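Thiamine pyrophosphokinase (Candida albicans, PDB 2G9Z) catalyses the transfer of a pyrophosphate group from ATP to thiamine, making the cofactor thiamine pyrophosphate. Local coordinates at residues A[217-220]-A[221-225]. Residues are numbered along the deposited sequence; the frame is centred on the assembly and turned at random.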
ATOM      1  N   PHE A 217      -5.168  -2.608  -3.829  1.00 16.28           N
ATOM      2  CA  PHE A 217      -4.885  -1.492  -2.934  1.00 13.74           C
ATOM      3  C   PHE A 217      -5.885  -1.205  -1.814  1.00 14.37           C
ATOM      4  O   PHE A 217      -5.477  -0.858  -0.701  1.00 14.43           O
ATOM      5  CB  PHE A 217      -4.653  -0.219  -3.745  1.00 16.07           C
ATOM      6  CG  PHE A 217      -3.908   0.832  -2.995  1.00 15.37           C
ATOM      7  CD1 PHE A 217      -2.638   0.565  -2.489  1.00 18.81           C
ATOM      8  CD2 PHE A 217      -4.470   2.081  -2.770  1.00 17.68           C
ATOM      9  CE1 PHE A 217      -1.939   1.534  -1.767  1.00 19.74           C
ATOM     10  CE2 PHE A 217      -3.778   3.055  -2.049  1.00 17.02           C
ATOM     11  CZ  PHE A 217      -2.511   2.778  -1.549  1.00 16.71           C
ATOM     12  N   ASP A 218      -7.181  -1.341  -2.081  1.00 13.00           N
ATOM     13  CA  ASP A 218      -8.156  -1.069  -1.027  1.00 15.02           C
ATOM     14  C   ASP A 218      -8.016  -2.085   0.108  1.00 14.79           C
ATOM     15  O   ASP A 218      -8.319  -1.779   1.263  1.00 15.21           O
ATOM     16  CB  ASP A 218      -9.589  -1.059  -1.580  1.00 14.33           C
ATOM     17  CG  ASP A 218     -10.011  -2.398  -2.169  1.00 17.51           C
ATOM     18  OD1 ASP A 218      -9.335  -2.892  -3.090  1.00 16.04           O
ATOM     19  OD2 ASP A 218     -11.029  -2.953  -1.711  1.00 18.84           O
ATOM     20  N   GLN A 219      -7.546  -3.285  -0.227  1.00 15.00           N
ATOM     21  CA  GLN A 219      -7.329  -4.341   0.756  0.50 13.40           C
ATOM     22  C   GLN A 219      -6.125  -3.956   1.615  1.00 14.43           C
ATOM     23  O   GLN A 219      -6.117  -4.145   2.827  1.00 13.52           O
ATOM     24  CB  GLN A 219      -7.053  -5.669   0.047  0.50 13.94           C
ATOM     25  CG  GLN A 219      -6.446  -6.742   0.943  0.50 17.41           C
ATOM     26  CD  GLN A 219      -5.911  -7.930   0.164  0.50 20.36           C
ATOM     27  OE1 GLN A 219      -5.354  -8.864   0.740  0.50 22.12           O
ATOM     28  NE2 GLN A 219      -6.076  -7.896  -1.155  0.50 22.84           N
ATOM     29  N   THR A 220      -5.098  -3.423   0.963  1.00 13.94           N
ATOM     30  CA  THR A 220      -3.900  -2.996   1.659  1.00 14.66           C
ATOM     31  C   THR A 220      -4.268  -1.903   2.652  1.00 14.14           C
ATOM     32  O   THR A 220      -3.882  -1.958   3.817  1.00 14.27           O
ATOM     33  CB  THR A 220      -2.856  -2.449   0.668  1.00 12.32           C
ATOM     34  OG1 THR A 220      -2.369  -3.528  -0.135  1.00 14.22           O
ATOM     35  CG2 THR A 220      -1.692  -1.789   1.410  1.00 15.12           C
ATOM     36  N   VAL A 221      -5.031  -0.920   2.189  1.00 12.76           N
ATOM     37  CA  VAL A 221      -5.426   0.176   3.049  1.00 13.04           C
ATOM     38  C   VAL A 221      -6.320  -0.294   4.191  1.00 13.06           C
ATOM     39  O   VAL A 221      -6.137   0.126   5.336  1.00 11.17           O
ATOM     40  CB  VAL A 221      -6.119   1.294   2.234  1.00 14.49           C
ATOM     41  CG1 VAL A 221      -6.681   2.361   3.168  1.00 13.69           C
ATOM     42  CG2 VAL A 221      -5.105   1.918   1.281  1.00 13.67           C
ATOM     43  N   GLN A 222      -7.273  -1.174   3.898  1.00 13.55           N
ATOM     44  CA  GLN A 222      -8.150  -1.664   4.946  1.00 13.44           C
ATOM     45  C   GLN A 222      -7.329  -2.395   6.012  1.00 13.73           C
ATOM     46  O   GLN A 222      -7.595  -2.269   7.201  1.00 15.43           O
ATOM     47  CB  GLN A 222      -9.213  -2.605   4.375  1.00 16.81           C
ATOM     48  CG  GLN A 222     -10.321  -2.926   5.374  1.00 16.59           C
ATOM     49  CD  GLN A 222     -11.067  -1.675   5.820  1.00 20.74           C
ATOM     50  OE1 GLN A 222     -11.901  -1.132   5.089  1.00 21.80           O
ATOM     51  NE2 GLN A 222     -10.757  -1.205   7.018  1.00 19.11           N
ATOM     52  N   SER A 223      -6.326  -3.156   5.586  1.00 13.47           N
ATOM     53  CA  SER A 223      -5.486  -3.887   6.536  1.00 15.31           C
ATOM     54  C   SER A 223      -4.774  -2.922   7.475  1.00 13.85           C
ATOM     55  O   SER A 223      -4.709  -3.143   8.682  1.00 15.89           O
ATOM     56  CB  SER A 223      -4.456  -4.743   5.795  1.00 16.24           C
ATOM     57  OG  SER A 223      -5.088  -5.764   5.041  1.00 16.50           O
ATOM     58  N   ILE A 224      -4.242  -1.844   6.918  1.00 14.95           N
ATOM     59  CA  ILE A 224      -3.549  -0.848   7.721  1.00 13.83           C
ATOM     60  C   ILE A 224      -4.573  -0.205   8.657  1.00 14.28           C
ATOM     61  O   ILE A 224      -4.307  -0.007   9.838  1.00 13.69           O
ATOM     62  CB  ILE A 224      -2.889   0.231   6.822  1.00 15.50           C
ATOM     63  CG1 ILE A 224      -1.762  -0.406   5.996  1.00 14.98           C
ATOM     64  CG2 ILE A 224      -2.358   1.391   7.675  1.00 15.22           C
ATOM     65  CD1 ILE A 224      -0.651  -1.055   6.825  1.00 15.05           C
ATOM     66  N   ASN A 225      -5.754   0.100   8.130  1.00 12.92           N
ATOM     67  CA  ASN A 225      -6.796   0.705   8.946  1.00 14.68           C
ATOM     68  C   ASN A 225      -7.062  -0.178  10.168  1.00 16.05           C
ATOM     69  O   ASN A 225      -7.109   0.306  11.297  1.00 15.89           O
ATOM     70  CB  ASN A 225      -8.076   0.887   8.122  1.00 14.40           C
ATOM     71  CG  ASN A 225      -9.171   1.600   8.895  1.00 16.06           C
ATOM     72  OD1 ASN A 225      -8.906   2.529   9.652  1.00 18.64           O
ATOM     73  ND2 ASN A 225     -10.415   1.174   8.692  1.00 14.21           N
TER
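Val221 sets its CG2 methyl over one face of the Phe217 ring, 4.0 Å from the ring centroid and shifted toward the rim, where CE2 is the nearest ring atom at 3.8 Å. This is a CH-pi contact one turn along the helix. The Phe217 ring gets there because its CG lies anti to the backbone N (chi1 -160°). Leu281 of the second subunit packs on both residues.

Main-chain hydrogen bonds repeat at i to i+4: Val221 N to Phe217 O and Gln222 N to Asp218 O, both 2.9 Å, then Ile224 N to Thr220 O at 3.1 Å. They form the first turns of helix 217-233, the crossover helix of a beta-alpha-beta unit between parallel strands 205-210 and 237-242 in the catalytic domain.

Gln219 O is gripped twice, by Ser223 N and by Ser223 OG, each at 2.9 Å and from opposite faces of the carbonyl plane. A chi1 of -65° folds the hydroxyl back to that carbonyl.

Asp218 OD1 forms a salt bridge with Arg216 NE, from a ligand-pocket residue, while OD2 accepts a hydrogen bond from Ser314 N of the second subunit. Thr220 OG1 is hydrogen-bonded to Gly214 N, tying the helix to the preceding loop.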